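PDB 6ZPV: MgGH51 from Meripilus giganteus, which hydrolyses alpha-L-arabinofuranosides, probably releasing arabinose side groups from plant polysaccharides as family GH51 enzymes do. Local coordinates for residues 55-60 / 94-99; 395-400 / 421-426; 550-555 / 612-617; 31-36 / 212-217. All coordinates share one frame; numbering follows the deposited sequence. Where two conformers were deposited one is given.

Contact 1: 55-60 / 94-99; sequences AAWHPI and VGFTNE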
# COMPACT_ATOMS: atom_id res chain seq x y z
N ALA A 55 10.59 14.24 -17.32
CA ALA A 55 10.57 12.79 -17.10
C ALA A 55 9.23 12.19 -17.52
O ALA A 55 8.17 12.70 -17.15
CB ALA A 55 10.80 12.47 -15.64
N ALA A 56 9.31 11.09 -18.28
CA ALA A 56 8.18 10.32 -18.81
C ALA A 56 7.57 10.90 -20.10
O ALA A 56 6.74 10.20 -20.71
CB ALA A 56 7.13 10.00 -17.79
N TRP A 57 7.92 12.15 -20.46
CA TRP A 57 7.33 12.85 -21.61
C TRP A 57 8.31 12.86 -22.78
O TRP A 57 9.51 13.10 -22.58
CB TRP A 57 6.93 14.27 -21.24
CG TRP A 57 5.89 14.37 -20.20
CD1 TRP A 57 6.02 14.50 -18.85
CD2 TRP A 57 4.48 14.31 -20.42
NE1 TRP A 57 4.82 14.56 -18.23
CE2 TRP A 57 3.82 14.44 -19.17
CE3 TRP A 57 3.69 14.15 -21.57
CZ2 TRP A 57 2.42 14.47 -19.04
CZ3 TRP A 57 2.30 14.14 -21.44
CH2 TRP A 57 1.70 14.29 -20.19
N HIS A 58 7.82 12.72 -24.00
CA HIS A 58 8.67 12.65 -25.18
C HIS A 58 8.00 13.33 -26.35
O HIS A 58 6.78 13.21 -26.53
CB HIS A 58 8.91 11.16 -25.54
CG HIS A 58 9.46 10.36 -24.42
ND1 HIS A 58 10.79 10.38 -24.07
CD2 HIS A 58 8.80 9.59 -23.51
CE1 HIS A 58 10.94 9.62 -22.97
NE2 HIS A 58 9.74 9.12 -22.62
N PRO A 59 8.76 13.98 -27.26
CA PRO A 59 8.12 14.58 -28.43
C PRO A 59 7.67 13.53 -29.43
O PRO A 59 8.25 12.46 -29.53
CB PRO A 59 9.25 15.43 -29.01
CG PRO A 59 10.52 14.74 -28.56
CD PRO A 59 10.21 14.19 -27.19
N ILE A 60 6.66 13.91 -30.17
CA ILE A 60 6.28 13.26 -31.44
C ILE A 60 6.76 14.19 -32.54
O ILE A 60 6.44 15.40 -32.52
CB ILE A 60 4.77 12.96 -31.53
CG1 ILE A 60 4.37 11.90 -30.53
CG2 ILE A 60 4.41 12.57 -32.95
CD1 ILE A 60 2.88 11.71 -30.39
N VAL A 94 1.93 15.97 -34.83
CA VAL A 94 2.99 16.63 -34.01
C VAL A 94 2.43 16.73 -32.60
O VAL A 94 1.26 17.10 -32.44
CB VAL A 94 3.42 17.99 -34.63
CG1 VAL A 94 4.48 18.65 -33.75
CG2 VAL A 94 3.92 17.86 -36.08
N GLY A 95 3.22 16.44 -31.57
CA GLY A 95 2.70 16.40 -30.23
C GLY A 95 3.67 15.75 -29.31
O GLY A 95 4.87 16.02 -29.40
N PHE A 96 3.15 14.92 -28.39
CA PHE A 96 4.03 14.35 -27.36
C PHE A 96 3.35 13.09 -26.79
O PHE A 96 2.14 12.92 -26.90
CB PHE A 96 4.36 15.39 -26.28
CG PHE A 96 3.16 16.15 -25.81
CD1 PHE A 96 2.37 15.70 -24.75
CD2 PHE A 96 2.82 17.38 -26.39
CE1 PHE A 96 1.28 16.42 -24.35
CE2 PHE A 96 1.71 18.08 -25.99
CZ PHE A 96 0.94 17.60 -24.96
N THR A 97 4.17 12.25 -26.18
CA THR A 97 3.76 11.03 -25.49
C THR A 97 4.12 11.08 -24.00
O THR A 97 5.07 11.77 -23.62
CB THR A 97 4.32 9.77 -26.14
OG1 THR A 97 5.74 9.82 -26.08
CG2 THR A 97 3.85 9.57 -27.56
N ASN A 98 3.39 10.27 -23.25
CA ASN A 98 3.75 9.92 -21.88
C ASN A 98 3.90 8.40 -21.84
O ASN A 98 2.95 7.69 -22.23
CB ASN A 98 2.69 10.37 -20.86
CG ASN A 98 3.13 10.21 -19.42
OD1 ASN A 98 3.11 9.07 -18.90
ND2 ASN A 98 3.49 11.31 -18.78
N GLU A 99 5.04 7.91 -21.36
CA GLU A 99 5.35 6.48 -21.38
C GLU A 99 4.69 5.74 -20.22
O GLU A 99 4.91 4.52 -20.08
CB GLU A 99 6.87 6.29 -21.35
CG GLU A 99 7.52 6.70 -20.03
CD GLU A 99 9.02 6.55 -19.99
OE1 GLU A 99 9.50 5.64 -19.28
OE2 GLU A 99 9.75 7.26 -20.71
O HOH W 1 7.11 10.06 -28.56
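H58 and T97 form the hydrogen-bonded pair at the middle of an antiparallel contact between edge strand 57-60 and strand 93-98. Their reciprocal backbone bonds, H58 N to T97 O and T97 N to H58 O, are followed by I60 N to G95 O at 2.9 Å; E99 N to A56 O closes the other end. In the non-hydrogen-bonded pairs the CA hydrogens are used, W57 CA lying 3.2 Å from T97 O.

Among polar side chains, H58 NE2 donates to E99 OE2 at 2.7 Å, in the imidazole plane and onto the anti lone pair of the oxygen. E99 CG sits between its own backbone N and carbonyl carbon (chi1 68°), and the chain then runs extended to the imidazole, ring and carboxylate only 18° from coplanar. A water joins P59 O to T97 OG1.

Aromatic contacts gather round W57. N98 ND2 stands over the indole face, 3.2 Å from CE2, with amide and ring nearly perpendicular, and N98 CB adds a CH-pi contact 4.0 Å from the six-membered ring centroid. The amide is fixed from outside by Q39 O and G100 N. F96 CD1 approaches W57 CZ3 obliquely, and F192 and F84 of the facing sheet meet F96 edge-to-face, as in a beta-sandwich interior. On the face of H58 and T97, I60 CD1 packs against T97 CG2 at 3.7 Å.

The chemistry is thus divided: rings and a clamped amide fill the side toward the second sheet, while the other carries a histidine-carboxylate bond, probably charge-assisted, beside a bound sulfate.

Contact 2: 395-400 / 421-426; sequences QSYDVH and NGTTYF. With NAG (2-acetamido-2-deoxy-beta-D-glucopyranose), chain B.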
# COMPACT_ATOMS: atom_id res chain seq x y z
N GLN A 395 -1.26 2.92 25.62
CA GLN A 395 -2.06 1.68 25.60
C GLN A 395 -1.53 0.67 24.61
O GLN A 395 -1.86 -0.53 24.77
CB GLN A 395 -3.50 2.02 25.29
CG GLN A 395 -4.14 2.90 26.35
CD GLN A 395 -5.61 2.90 26.10
OE1 GLN A 395 -6.12 3.68 25.27
NE2 GLN A 395 -6.27 2.00 26.81
N SER A 396 -0.78 1.09 23.62
CA SER A 396 -0.22 0.21 22.58
C SER A 396 1.14 0.72 22.13
O SER A 396 1.39 1.96 22.12
CB SER A 396 -1.14 0.12 21.42
OG SER A 396 -2.41 -0.44 21.69
N TYR A 397 1.95 -0.21 21.66
CA TYR A 397 3.22 0.06 20.98
C TYR A 397 3.23 -0.65 19.62
O TYR A 397 2.69 -1.77 19.50
CB TYR A 397 4.42 -0.47 21.77
CG TYR A 397 4.92 0.46 22.85
CD1 TYR A 397 5.75 1.52 22.51
CD2 TYR A 397 4.62 0.33 24.19
CE1 TYR A 397 6.27 2.39 23.44
CE2 TYR A 397 5.12 1.21 25.14
CZ TYR A 397 5.96 2.25 24.77
OH TYR A 397 6.51 3.05 25.72
N ASP A 398 3.89 -0.03 18.63
CA ASP A 398 4.17 -0.57 17.31
C ASP A 398 5.60 -1.10 17.30
O ASP A 398 6.55 -0.31 17.54
CB ASP A 398 3.96 0.47 16.22
CG ASP A 398 4.15 -0.05 14.80
OD1 ASP A 398 4.39 -1.29 14.69
OD2 ASP A 398 4.11 0.76 13.83
N VAL A 399 5.76 -2.39 17.06
CA VAL A 399 7.06 -3.10 16.99
C VAL A 399 7.35 -3.47 15.55
O VAL A 399 6.49 -4.09 14.87
CB VAL A 399 7.00 -4.35 17.90
CG1 VAL A 399 8.31 -5.10 17.90
CG2 VAL A 399 6.56 -4.01 19.31
N HIS A 400 8.55 -3.14 15.06
CA HIS A 400 8.98 -3.48 13.69
C HIS A 400 10.17 -4.42 13.76
O HIS A 400 11.07 -4.18 14.55
CB HIS A 400 9.43 -2.22 12.92
CG HIS A 400 8.36 -1.18 12.77
ND1 HIS A 400 8.63 0.07 12.26
CD2 HIS A 400 7.04 -1.20 13.06
CE1 HIS A 400 7.51 0.76 12.25
NE2 HIS A 400 6.51 0.03 12.73
N ASN A 421 -0.38 -6.67 31.19
CA ASN A 421 -0.57 -5.49 32.09
C ASN A 421 -1.40 -4.42 31.39
O ASN A 421 -1.27 -3.22 31.75
CB ASN A 421 0.77 -5.05 32.70
CG ASN A 421 1.77 -4.55 31.71
OD1 ASN A 421 1.45 -4.32 30.49
ND2 ASN A 421 2.97 -4.39 32.25
N GLY A 422 -2.22 -4.83 30.40
CA GLY A 422 -3.13 -3.90 29.73
C GLY A 422 -2.59 -3.30 28.45
O GLY A 422 -3.36 -2.59 27.78
N THR A 423 -1.34 -3.52 28.18
CA THR A 423 -0.73 -3.00 26.97
C THR A 423 -0.99 -3.97 25.82
O THR A 423 -0.88 -5.17 26.01
CB THR A 423 0.79 -2.84 27.13
OG1 THR A 423 1.11 -2.31 28.39
CG2 THR A 423 1.35 -1.99 26.01
N THR A 424 -1.31 -3.46 24.65
CA THR A 424 -1.39 -4.29 23.46
C THR A 424 -0.30 -3.87 22.47
O THR A 424 0.19 -2.74 22.49
CB THR A 424 -2.79 -4.26 22.85
OG1 THR A 424 -3.11 -2.94 22.46
CG2 THR A 424 -3.84 -4.82 23.75
N TYR A 425 0.04 -4.79 21.59
CA TYR A 425 1.19 -4.68 20.69
C TYR A 425 0.75 -4.85 19.25
O TYR A 425 -0.02 -5.80 18.93
CB TYR A 425 2.29 -5.64 21.10
CG TYR A 425 2.84 -5.33 22.47
CD1 TYR A 425 3.84 -4.39 22.65
CD2 TYR A 425 2.29 -5.85 23.64
CE1 TYR A 425 4.30 -4.03 23.90
CE2 TYR A 425 2.72 -5.49 24.92
CZ TYR A 425 3.74 -4.57 25.04
OH TYR A 425 4.23 -4.19 26.26
N PHE A 426 1.25 -3.98 18.41
CA PHE A 426 1.00 -4.00 16.95
C PHE A 426 2.33 -4.34 16.29
O PHE A 426 3.31 -3.59 16.45
CB PHE A 426 0.60 -2.58 16.56
CG PHE A 426 0.43 -2.27 15.09
CD1 PHE A 426 0.09 -3.25 14.20
CD2 PHE A 426 0.57 -0.96 14.63
CE1 PHE A 426 -0.14 -2.95 12.86
CE2 PHE A 426 0.33 -0.64 13.29
CZ PHE A 426 -0.04 -1.65 12.42
C1 NAG B . 4.12 -3.90 31.59
C2 NAG B . 4.46 -2.49 32.13
C3 NAG B . 5.84 -1.98 31.76
C4 NAG B . 6.96 -2.96 31.89
C5 NAG B . 6.48 -4.27 31.27
C6 NAG B . 7.49 -5.41 31.51
C7 NAG B . 2.35 -1.33 32.52
C8 NAG B . 1.22 -0.48 31.92
N2 NAG B . 3.42 -1.54 31.79
O3 NAG B . 6.15 -0.75 32.45
O4 NAG B . 8.16 -2.63 31.20
O5 NAG B . 5.28 -4.75 31.84
O6 NAG B . 7.79 -5.52 32.91
O7 NAG B . 2.28 -1.73 33.68
O HOH W 2 -4.28 0.13 28.39
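S396, Y397 and D398 pair in parallel with T424, Y425 and F426, the short strand axes 4.7 Å apart at their closest and inclined by 33°. Four backbone bonds join them: T424 N to Q395 O, Y397 N to T424 O, F426 N to Y397 O and V399 N to F426 O, the last 2.8 Å long. These are neighbouring strands of the eight-stranded parallel (beta/alpha)8 barrel, linked by the beta-alpha-beta crossover through helix 405-410.

On the face of S396 and D398, S396 OG donates to T424 OG1 at 2.7 Å, while R378 NE also bonds to S396 OG. D398 and F426 lie side by side, with CG of the carboxylate 3.7 Å from F426 CD2. With CG anti to the backbone N (chi1 -176°), the carboxylate lies beside this ring; OD2 accepts from H400 NE2, which meets it from above the carboxylate plane at 2.7 Å, and OD1 takes G428 N. E351 bonds in turn to H400 ND1. An alanine here in place of D398 would probably leave H400 NE2 and G428 N without their acceptor and open a gap beside the F426 ring. On the opposite face, Y397 CB meets Y425 CD1, and both tyrosine hydroxyls bond to W386.

Before the strand, T423 OG1 donates to N421 OD1 at 2.9 Å; N421 ND2 carries the N-linked NAG through its C1. Water bridges Q395 NE2 and G422 O.

The contact therefore grades from a glycosylated loop to a polar D398-H400-E351 chain toward the C-terminal strand ends, consistent with an active-site position in (beta/alpha)8 barrels.

Contact 3: 550-555 / 612-617; sequences IKIANA and YNAPAF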
# COMPACT_ATOMS: atom_id res chain seq x y z
N ILE A 550 -6.34 -25.23 12.06
CA ILE A 550 -5.06 -25.72 12.55
C ILE A 550 -3.99 -25.28 11.59
O ILE A 550 -3.91 -25.78 10.46
CB ILE A 550 -5.09 -27.25 12.73
CG1 ILE A 550 -6.20 -27.72 13.64
CG2 ILE A 550 -3.72 -27.73 13.19
CD1 ILE A 550 -6.49 -29.21 13.56
N LYS A 551 -3.21 -24.26 11.97
CA LYS A 551 -2.16 -23.67 11.10
C LYS A 551 -0.81 -24.20 11.52
O LYS A 551 -0.50 -24.15 12.71
CB LYS A 551 -2.28 -22.13 11.15
CG LYS A 551 -3.61 -21.62 10.61
CD LYS A 551 -3.67 -20.22 10.17
CE LYS A 551 -3.64 -19.24 11.29
NZ LYS A 551 -4.98 -18.46 11.46
N ILE A 552 -0.06 -24.70 10.55
CA ILE A 552 1.19 -25.44 10.83
C ILE A 552 2.30 -24.90 9.94
O ILE A 552 2.17 -24.91 8.68
CB ILE A 552 1.01 -26.93 10.53
CG1 ILE A 552 -0.21 -27.52 11.24
CG2 ILE A 552 2.28 -27.70 10.86
CD1 ILE A 552 -0.71 -28.84 10.68
N ALA A 553 3.38 -24.45 10.55
CA ALA A 553 4.57 -23.98 9.83
C ALA A 553 5.71 -24.97 10.08
O ALA A 553 6.13 -25.12 11.22
CB ALA A 553 4.94 -22.57 10.26
N ASN A 554 6.21 -25.56 9.00
CA ASN A 554 7.46 -26.34 9.06
C ASN A 554 8.51 -25.49 8.37
O ASN A 554 8.55 -25.45 7.15
CB ASN A 554 7.33 -27.73 8.46
CG ASN A 554 8.58 -28.54 8.63
OD1 ASN A 554 9.62 -27.99 9.08
ND2 ASN A 554 8.52 -29.83 8.33
N ALA A 555 9.30 -24.75 9.16
CA ALA A 555 10.26 -23.77 8.64
C ALA A 555 11.63 -24.36 8.44
O ALA A 555 12.60 -23.57 8.15
CB ALA A 555 10.36 -22.56 9.56
N TYR A 612 -0.85 -35.71 10.35
CA TYR A 612 -0.44 -34.92 9.17
C TYR A 612 1.08 -34.97 9.04
O TYR A 612 1.78 -34.71 10.05
CB TYR A 612 -0.92 -33.46 9.30
CG TYR A 612 -0.50 -32.62 8.12
CD1 TYR A 612 -0.95 -32.91 6.84
CD2 TYR A 612 0.33 -31.54 8.27
CE1 TYR A 612 -0.58 -32.14 5.77
CE2 TYR A 612 0.72 -30.74 7.21
CZ TYR A 612 0.26 -31.06 5.93
OH TYR A 612 0.62 -30.31 4.84
N ASN A 613 1.57 -35.23 7.84
CA ASN A 613 2.99 -35.16 7.55
C ASN A 613 3.28 -33.79 6.93
O ASN A 613 2.91 -33.54 5.79
CB ASN A 613 3.47 -36.28 6.62
CG ASN A 613 5.00 -36.27 6.40
OD1 ASN A 613 5.84 -35.51 7.01
ND2 ASN A 613 5.45 -37.13 5.51
N ALA A 614 3.91 -32.92 7.69
CA ALA A 614 4.23 -31.54 7.25
C ALA A 614 5.52 -31.55 6.45
O ALA A 614 6.58 -31.82 7.02
CB ALA A 614 4.35 -30.61 8.41
N PRO A 615 5.47 -31.29 5.14
CA PRO A 615 6.70 -31.29 4.36
C PRO A 615 7.70 -30.28 4.87
O PRO A 615 7.32 -29.24 5.47
CB PRO A 615 6.27 -30.98 2.90
CG PRO A 615 4.82 -31.36 2.89
CD PRO A 615 4.31 -31.05 4.29
N ALA A 616 8.99 -30.51 4.60
CA ALA A 616 9.99 -29.45 4.76
C ALA A 616 9.49 -28.16 4.09
O ALA A 616 8.86 -28.22 3.04
CB ALA A 616 11.28 -29.88 4.09
N PHE A 617 9.78 -27.05 4.71
CA PHE A 617 9.48 -25.73 4.15
C PHE A 617 8.02 -25.68 3.70
O PHE A 617 7.73 -25.52 2.49
CB PHE A 617 10.44 -25.35 3.02
CG PHE A 617 11.87 -25.29 3.48
CD1 PHE A 617 12.31 -24.38 4.47
CD2 PHE A 617 12.79 -26.19 3.00
CE1 PHE A 617 13.58 -24.37 4.96
CE2 PHE A 617 14.11 -26.18 3.48
CZ PHE A 617 14.48 -25.28 4.46
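N554 holds its CG anti to the backbone N (chi1 -175°), which places CG on the side of A614 and P615, and the same anti placement in Y612 puts CG, the root of the ring, on the side of I552. The setting is the C-terminal beta-sandwich: strand 547-554 belongs to the seven-stranded antiparallel sheet and strand 609-614 to the small three-stranded sheet that faces it. The short strand axes stay 8.8 Å apart, so side chains rather than paired backbones fill the space between them.

I552 CD1 reaches Y612 CD2 at 3.8 Å, the two side chains crossing obliquely, while I552 CG2 stands 4.3 Å from A614 CB. F564 of strand 560-565, the neighbour of 609-614 in its sheet, also packs on I552, and the Y612 hydroxyl is bonded to S620 OG.

A hydrogen bond from N554 ND2 to A614 O, 3.1 Å long, makes the polar link. The acceptor lies in the amide plane of N554, but the donor stands well above the carbonyl plane of A614. N554 has further partners: ND2 bonds to S558 O and OD1 accepts from G556 N, so both ends of the amide are held and its flip is fixed. An alanine here would probably leave A614 O, S558 O and G556 N without their mate and set the end of strand 609-614 less firmly against the larger sheet.

Beyond the strands the two segments converge, and F617 turns its ring back toward A555. F617 also contacts V454 and T458 of helix 454-469, and F617 CE1 lies 3.4 Å from A555 O, the oxygen standing oblique to the ring.

Contact 4: 31-36 / 212-217; sequences GGLYAE and DIAETL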
# COMPACT_ATOMS: atom_id res chain seq x y z
N GLY A 31 1.74 4.97 -9.58
CA GLY A 31 2.26 3.86 -10.32
C GLY A 31 1.80 2.48 -9.88
O GLY A 31 2.16 1.48 -10.53
N GLY A 32 1.01 2.44 -8.81
CA GLY A 32 0.63 1.18 -8.17
C GLY A 32 -0.83 1.11 -7.87
O GLY A 32 -1.69 0.99 -8.77
N LEU A 33 -1.16 1.18 -6.58
CA LEU A 33 -2.59 1.09 -6.15
C LEU A 33 -3.42 2.24 -6.74
O LEU A 33 -4.60 2.04 -7.02
CB LEU A 33 -2.62 1.04 -4.62
CG LEU A 33 -4.01 0.94 -4.00
CD1 LEU A 33 -4.68 -0.38 -4.35
CD2 LEU A 33 -3.86 1.04 -2.48
N TYR A 34 -2.86 3.43 -6.85
CA TYR A 34 -3.58 4.57 -7.44
C TYR A 34 -3.67 4.37 -8.95
O TYR A 34 -2.65 4.14 -9.58
CB TYR A 34 -2.88 5.86 -7.04
CG TYR A 34 -3.54 7.14 -7.50
CD1 TYR A 34 -4.90 7.37 -7.35
CD2 TYR A 34 -2.77 8.15 -8.05
CE1 TYR A 34 -5.47 8.57 -7.75
CE2 TYR A 34 -3.35 9.35 -8.44
CZ TYR A 34 -4.70 9.57 -8.32
OH TYR A 34 -5.23 10.79 -8.71
N ALA A 35 -4.87 4.47 -9.53
CA ALA A 35 -5.05 3.97 -10.93
C ALA A 35 -4.51 4.89 -12.02
O ALA A 35 -4.49 4.46 -13.18
CB ALA A 35 -6.52 3.70 -11.17
N GLU A 36 -4.11 6.12 -11.71
CA GLU A 36 -3.59 7.03 -12.72
C GLU A 36 -2.52 6.37 -13.55
O GLU A 36 -1.55 5.75 -13.00
CB GLU A 36 -3.02 8.27 -12.03
CG GLU A 36 -2.22 9.19 -12.93
CD GLU A 36 -3.08 9.88 -14.01
OE1 GLU A 36 -4.01 10.63 -13.59
OE2 GLU A 36 -2.84 9.65 -15.20
N ASP A 212 -6.77 -4.83 -10.42
CA ASP A 212 -6.11 -6.09 -10.06
C ASP A 212 -5.38 -5.99 -8.70
O ASP A 212 -5.49 -6.95 -7.93
CB ASP A 212 -5.25 -6.62 -11.21
CG ASP A 212 -4.12 -5.74 -11.69
OD1 ASP A 212 -3.98 -4.61 -11.16
OD2 ASP A 212 -3.35 -6.19 -12.63
N ILE A 213 -4.73 -4.89 -8.44
CA ILE A 213 -4.02 -4.73 -7.17
C ILE A 213 -5.05 -4.62 -6.04
O ILE A 213 -4.90 -5.32 -5.03
CB ILE A 213 -3.07 -3.51 -7.22
CG1 ILE A 213 -1.98 -3.68 -8.27
CG2 ILE A 213 -2.54 -3.25 -5.84
CD1 ILE A 213 -1.06 -2.48 -8.41
N ALA A 214 -6.07 -3.77 -6.19
CA ALA A 214 -7.05 -3.60 -5.12
C ALA A 214 -7.70 -4.97 -4.80
O ALA A 214 -7.91 -5.29 -3.64
CB ALA A 214 -8.11 -2.60 -5.54
N GLU A 215 -8.08 -5.71 -5.84
CA GLU A 215 -8.71 -7.03 -5.63
C GLU A 215 -7.78 -7.99 -4.93
O GLU A 215 -8.20 -8.84 -4.11
CB GLU A 215 -9.14 -7.59 -6.95
CG GLU A 215 -10.29 -6.86 -7.63
CD GLU A 215 -10.52 -7.18 -9.10
OE1 GLU A 215 -9.74 -8.03 -9.64
OE2 GLU A 215 -11.37 -6.52 -9.74
N THR A 216 -6.48 -7.94 -5.26
CA THR A 216 -5.47 -8.80 -4.62
C THR A 216 -5.37 -8.47 -3.13
O THR A 216 -5.26 -9.40 -2.29
CB THR A 216 -4.13 -8.70 -5.32
OG1 THR A 216 -4.22 -9.05 -6.70
CG2 THR A 216 -3.05 -9.55 -4.68
N LEU A 217 -5.35 -7.19 -2.77
CA LEU A 217 -5.32 -6.83 -1.36
C LEU A 217 -6.56 -7.34 -0.69
O LEU A 217 -6.48 -7.91 0.43
CB LEU A 217 -5.20 -5.30 -1.23
CG LEU A 217 -3.91 -4.71 -1.80
CD1 LEU A 217 -3.84 -3.22 -1.46
CD2 LEU A 217 -2.67 -5.46 -1.44
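L33 and I213 make the closest side-chain pair of this small contact of van der Waals packing, with L33 CD1 3.9 Å from I213 CG2. The tight part centres on that one leucine methyl. L33 CG is anti to the backbone N (chi1 -180°), and chi2 of 65° then brings CD1 to helix 211-219, where it also meets A214 CB at 4.3 Å and L217 CD1 at 4.1 Å. I213, A214 and L217 thus receive the methyl on one side of the helix. A second arm of I213 works separately: its CD1 packs on the backbone of G32, 3.5 Å from G32 O.

No hydrogen bond crosses between the segments. The looser, more solvent-facing side belongs to D212 and E215, which do not touch 31-36. D212 instead forms a salt bridge with R210, and its backbone O receives both T216 N and T216 OG1, from opposite faces of the carbonyl plane, the hydroxyl at 2.7 Å.

The short helix 29-33, which ends in a wider pi-type turn, is tied by a backbone hydrogen bond between L33 and R210, just ahead of helix 211-219. Strands 496-498 and 503-505 pack on that helix through Y498 and V503 against I213, while F202 and L482 touch A214 and L217.

All four contacts are largely buried, but contact 4 lies about 9 Å from the chain's centre, contacts 1 and 3 about 29 and 30 Å out (centre to centre), and contact 2 has exposed ends and a glycosylated asparagine. Contacts 1 and 2 are true strand pairings, antiparallel in a sandwich sheet and parallel in the barrel; both include a histidine-carboxylate bond, between the segments in contact 1 and within 395-400 in contact 2. Contact 3 works between sheets, with apolar packing and an asparagine-to-carbonyl bond replacing strand pairing. Contact 4 has no hydrogen bond between its segments. No elements are shared, although helix 29-33 is the element before strand 57-60 in chain order, and contact 1 is nested in the loop contact 4 closes.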